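Cytosolic IMP-GMP specific 5'-nucleotidase (Legionella pneumophila subsp. pneumophila, PDB 4G63) removes the 5'-phosphate from IMP and GMP by hydrolysis as a cytosolic, probably magnesium-dependent nucleotidase of the HAD superfamily. Local coordinates at the interface of chains A and B. Sequence-based numbering; all coordinates share one arbitrary frame. Chains: chain A/B, Cytosolic IMP-GMP specific 5'-nucleotidase.

Contact 1: the interface of chains A and B. Residues chain A 330, 410-411, 416, 430; chain B 453, 455-456.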
loop_
_atom_site.group_PDB
_atom_site.type_symbol
_atom_site.label_atom_id
_atom_site.label_comp_id
_atom_site.label_asym_id
_atom_site.label_seq_id
_atom_site.Cartn_x
_atom_site.Cartn_y
_atom_site.Cartn_z
ATOM N N GLU A 330 16.229 2.415 -34.386
ATOM C CA GLU A 330 16.751 1.265 -33.670
ATOM C C GLU A 330 17.055 0.131 -34.631
ATOM O O GLU A 330 18.152 -0.430 -34.612
ATOM C CB GLU A 330 15.766 0.798 -32.604
ATOM C CG GLU A 330 16.213 1.155 -31.201
ATOM C CD GLU A 330 16.598 -0.068 -30.421
ATOM O OE1 GLU A 330 16.877 -1.093 -31.067
ATOM O OE2 GLU A 330 16.629 -0.013 -29.178
ATOM N N PHE A 410 15.465 -0.820 -26.663
ATOM C CA PHE A 410 14.885 -2.104 -26.238
ATOM C C PHE A 410 15.836 -3.029 -25.495
ATOM O O PHE A 410 15.417 -4.033 -24.913
ATOM C CB PHE A 410 14.302 -2.859 -27.443
ATOM C CG PHE A 410 13.052 -2.234 -28.010
ATOM C CD1 PHE A 410 11.804 -2.783 -27.749
ATOM C CD2 PHE A 410 13.124 -1.092 -28.805
ATOM C CE1 PHE A 410 10.645 -2.210 -28.273
ATOM C CE2 PHE A 410 11.977 -0.515 -29.328
ATOM C CZ PHE A 410 10.737 -1.072 -29.064
ATOM N N ARG A 411 17.113 -2.685 -25.499
ATOM C CA ARG A 411 18.113 -3.496 -24.825
ATOM C C ARG A 411 18.714 -2.748 -23.651
ATOM O O ARG A 411 18.941 -1.551 -23.723
ATOM C CB ARG A 411 19.230 -3.873 -25.804
ATOM C CG ARG A 411 18.831 -4.854 -26.869
ATOM C CD ARG A 411 18.797 -6.248 -26.314
ATOM N NE ARG A 411 18.193 -7.167 -27.265
ATOM C CZ ARG A 411 18.065 -8.471 -27.056
ATOM N NH1 ARG A 411 18.507 -9.007 -25.932
ATOM N NH2 ARG A 411 17.474 -9.237 -27.961
ATOM N N GLU A 416 16.546 -7.649 -22.418
ATOM C CA GLU A 416 15.585 -6.613 -22.763
ATOM C C GLU A 416 15.499 -5.529 -21.686
ATOM O O GLU A 416 15.548 -5.812 -20.491
ATOM C CB GLU A 416 14.194 -7.197 -23.032
ATOM C CG GLU A 416 13.686 -8.201 -22.039
ATOM C CD GLU A 416 14.096 -9.609 -22.397
ATOM O OE1 GLU A 416 15.226 -10.028 -22.028
ATOM O OE2 GLU A 416 13.284 -10.288 -23.062
ATOM N N TYR A 430 3.086 -4.342 -32.179
ATOM C CA TYR A 430 3.748 -3.036 -32.258
ATOM C C TYR A 430 4.498 -2.834 -33.576
ATOM O O TYR A 430 5.010 -3.777 -34.179
ATOM C CB TYR A 430 4.695 -2.804 -31.072
ATOM C CG TYR A 430 5.898 -3.718 -31.001
ATOM C CD1 TYR A 430 5.760 -5.059 -30.641
ATOM C CD2 TYR A 430 7.175 -3.234 -31.274
ATOM C CE1 TYR A 430 6.873 -5.901 -30.553
ATOM C CE2 TYR A 430 8.297 -4.058 -31.194
ATOM C CZ TYR A 430 8.136 -5.395 -30.833
ATOM O OH TYR A 430 9.224 -6.228 -30.789
ATOM N N LEU B 453 14.475 -10.244 -29.621
ATOM C CA LEU B 453 13.169 -9.600 -29.703
ATOM C C LEU B 453 12.488 -9.802 -31.053
ATOM O O LEU B 453 13.122 -10.181 -32.041
ATOM C CB LEU B 453 13.320 -8.108 -29.419
ATOM C CG LEU B 453 14.037 -7.806 -28.100
ATOM C CD1 LEU B 453 14.176 -6.301 -27.922
ATOM C CD2 LEU B 453 13.264 -8.425 -26.941
ATOM N N HIS B 455 11.564 -7.785 -33.255
ATOM C CA HIS B 455 12.053 -6.965 -34.355
ATOM C C HIS B 455 13.544 -7.152 -34.627
ATOM O O HIS B 455 14.154 -6.342 -35.325
ATOM C CB HIS B 455 11.731 -5.493 -34.081
ATOM C CG HIS B 455 12.300 -4.980 -32.794
ATOM N ND1 HIS B 455 13.588 -4.496 -32.689
ATOM C CD2 HIS B 455 11.765 -4.894 -31.555
ATOM C CE1 HIS B 455 13.820 -4.132 -31.442
ATOM N NE2 HIS B 455 12.731 -4.363 -30.733
ATOM N N ASP B 456 14.118 -8.219 -34.068
ATOM C CA ASP B 456 15.533 -8.550 -34.264
ATOM C C ASP B 456 15.686 -9.471 -35.475
ATOM O O ASP B 456 14.789 -10.269 -35.776
ATOM C CB ASP B 456 16.113 -9.277 -33.043
ATOM C CG ASP B 456 16.390 -8.352 -31.877
ATOM O OD1 ASP B 456 16.561 -7.142 -32.108
ATOM O OD2 ASP B 456 16.460 -8.841 -30.727
#
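A:Arg411 and B:Asp456 meet tip to tip where the C-terminal tail of chain B lies against chain A, forming a charged link between the chains. NH2 of the A:Arg411 guanidinium donates to carboxylate OD2 of B:Asp456 at 3.0 Å, a salt bridge. The bond is fairly straight, with 156° at the hydrogen. Guanidinium and carboxylate are nearly coplanar, and the acceptor lies at the guanidinium edge, almost in its plane. A bend at chi2 turns the arginine chain toward the tail. The same OD2 of B:Asp456 accepts the backbone N of B:Leu453 at 2.7 Å, from well above the carboxylate plane. One oxygen thus joins a turn within the tail to the bond across the interface, which probably presents the carboxylate to the arginine in a fixed orientation.

Aromatic contacts hold the neighbouring B:His455. Its imidazole comes edge-on to one face of the A:Phe410 ring, the planes being 67° apart. The ring centroids are separated by 4.5 Å. NE2 of B:His455 sits above that face, displaced from the ring centre, 3.5 Å from CG of A:Phe410. On the other chain-A ring, A:Tyr430, the meeting is edge to edge: imidazole CD2 approaches the phenol from within the ring plane, and the two side chains cross at about a right angle. CG of B:His455 lies between its backbone N and carbonyl carbon (chi1 57°), which directs the imidazole toward both rings.

Apolar packing comes from B:Leu453, whose CD1 methyl rests 3.5 Å from CB of A:Phe410, while its CG lies beside the arginine NH2. Within chain A, the carboxylate of A:Glu330, on helix 327-336, fixes the phenylalanine from its ring edge: the backbone N of A:Phe410 donates to OE2 of A:Glu330 at 2.9 Å, on the syn side but tilted out of the carboxylate plane.

Contact 2: the interface of chains A and B. Residues chain A 355, 358-359, 362; chain B 15, 443.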
loop_
_atom_site.group_PDB
_atom_site.type_symbol
_atom_site.label_atom_id
_atom_site.label_comp_id
_atom_site.label_asym_id
_atom_site.label_seq_id
_atom_site.Cartn_x
_atom_site.Cartn_y
_atom_site.Cartn_z
ATOM N N GLU A 355 39.206 -20.690 -24.225
ATOM C CA GLU A 355 39.015 -20.651 -22.781
ATOM C C GLU A 355 38.687 -22.061 -22.302
ATOM O O GLU A 355 38.827 -22.379 -21.123
ATOM C CB GLU A 355 37.870 -19.691 -22.445
ATOM C CG GLU A 355 37.874 -19.136 -21.032
ATOM C CD GLU A 355 36.903 -17.977 -20.878
ATOM O OE1 GLU A 355 37.093 -16.950 -21.563
ATOM O OE2 GLU A 355 35.948 -18.092 -20.079
ATOM N N TYR A 358 41.730 -24.007 -21.727
ATOM C CA TYR A 358 42.332 -23.454 -20.520
ATOM C C TYR A 358 41.884 -24.216 -19.280
ATOM O O TYR A 358 42.692 -24.495 -18.397
ATOM C CB TYR A 358 41.960 -21.976 -20.378
ATOM C CG TYR A 358 42.301 -21.376 -19.033
ATOM C CD1 TYR A 358 43.618 -21.317 -18.583
ATOM C CD2 TYR A 358 41.303 -20.847 -18.217
ATOM C CE1 TYR A 358 43.932 -20.737 -17.352
ATOM C CE2 TYR A 358 41.605 -20.269 -16.989
ATOM C CZ TYR A 358 42.919 -20.213 -16.564
ATOM O OH TYR A 358 43.212 -19.607 -15.364
ATOM N N VAL A 359 40.595 -24.540 -19.208
ATOM C CA VAL A 359 40.078 -25.284 -18.069
ATOM C C VAL A 359 40.519 -26.734 -18.191
ATOM O O VAL A 359 40.647 -27.437 -17.192
ATOM C CB VAL A 359 38.527 -25.232 -17.983
ATOM C CG1 VAL A 359 38.071 -23.817 -17.671
ATOM C CG2 VAL A 359 37.909 -25.721 -19.282
ATOM N N CYS A 362 43.799 -27.282 -16.977
ATOM C CA CYS A 362 43.676 -26.690 -15.651
ATOM C C CYS A 362 43.109 -27.762 -14.725
ATOM O O CYS A 362 43.567 -27.920 -13.592
ATOM C CB CYS A 362 42.738 -25.475 -15.694
ATOM S SG CYS A 362 43.375 -23.968 -14.890
ATOM N N ARG B 15 34.018 -19.149 -11.210
ATOM C CA ARG B 15 35.385 -18.893 -10.795
ATOM C C ARG B 15 35.387 -17.772 -9.759
ATOM O O ARG B 15 36.268 -17.712 -8.901
ATOM C CB ARG B 15 36.236 -18.494 -12.001
ATOM C CG ARG B 15 37.531 -19.290 -12.125
ATOM C CD ARG B 15 38.123 -19.177 -13.525
ATOM N NE ARG B 15 37.149 -19.546 -14.552
ATOM C CZ ARG B 15 37.406 -19.577 -15.859
ATOM N NH1 ARG B 15 38.614 -19.261 -16.314
ATOM N NH2 ARG B 15 36.452 -19.922 -16.716
ATOM N N MET B 443 35.126 -24.348 -12.101
ATOM C CA MET B 443 35.552 -23.071 -12.685
ATOM C C MET B 443 34.878 -22.803 -14.043
ATOM O O MET B 443 35.491 -22.273 -14.972
ATOM C CB MET B 443 37.099 -22.995 -12.786
ATOM C CG MET B 443 37.814 -24.060 -13.641
ATOM S SD MET B 443 39.637 -24.184 -13.304
ATOM C CE MET B 443 40.207 -22.599 -13.846
#
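The C-terminal end of the long helix 338-360 of chain A, with A:Cys362 just beyond it, packs against two loop residues of chain B, B:Arg15 and B:Met443. A:Tyr358 presents a ring edge to the arginine: NH1 of B:Arg15 lies in the plane of the phenol, 3.2 Å from CE2 of A:Tyr358. Because NH1 lies in the ring plane at the edge, this is an edge approach; the guanidinium and ring planes are 31° apart. CG of A:Tyr358 is anti to its backbone N (chi1 169°), carrying the ring out from the helix toward chain B.

One turn earlier on the helix, A:Glu355 adds charge pairing. Its carboxylate OE2 is 3.9 Å from NH2 of B:Arg15, a long salt bridge beyond hydrogen-bonding reach, and the two planar groups are nearly perpendicular. Attraction here is therefore likely to be electrostatic without a directed bond.

B:Met443 supplies the apolar half. Its chain bends at chi3 (-65°), bringing the terminal methyl CE to 3.6 Å from SG of A:Cys362. Farther back, CG of the methionine lies 4.0 Å from CG1 of A:Val359, the two side chains running antiparallel alongside one another. Within chain A, SG of A:Cys362 also sits over one face of the A:Tyr358 ring, 4.0 Å above its plane and nearer the ring's border than its centre.

Contact 1 and contact 2 lie about 34 Å apart, measured between the centres of their C-alpha atoms, and share no residues. In contact 1 the C-terminal tail of chain B reaches onto chain A; in contact 2 the end of a long chain-A helix reaches loops of chain B. Each chain thus both sends out an extension and receives one. Because the interface is two-fold symmetric, both contacts recur with the chains exchanged, spreading the attachment over separate parts of the interface. The deposited assembly holds four copies; the protein is thought to bind copies of itself, so this two-fold pair is plausibly biological, though the structure alone does not show it.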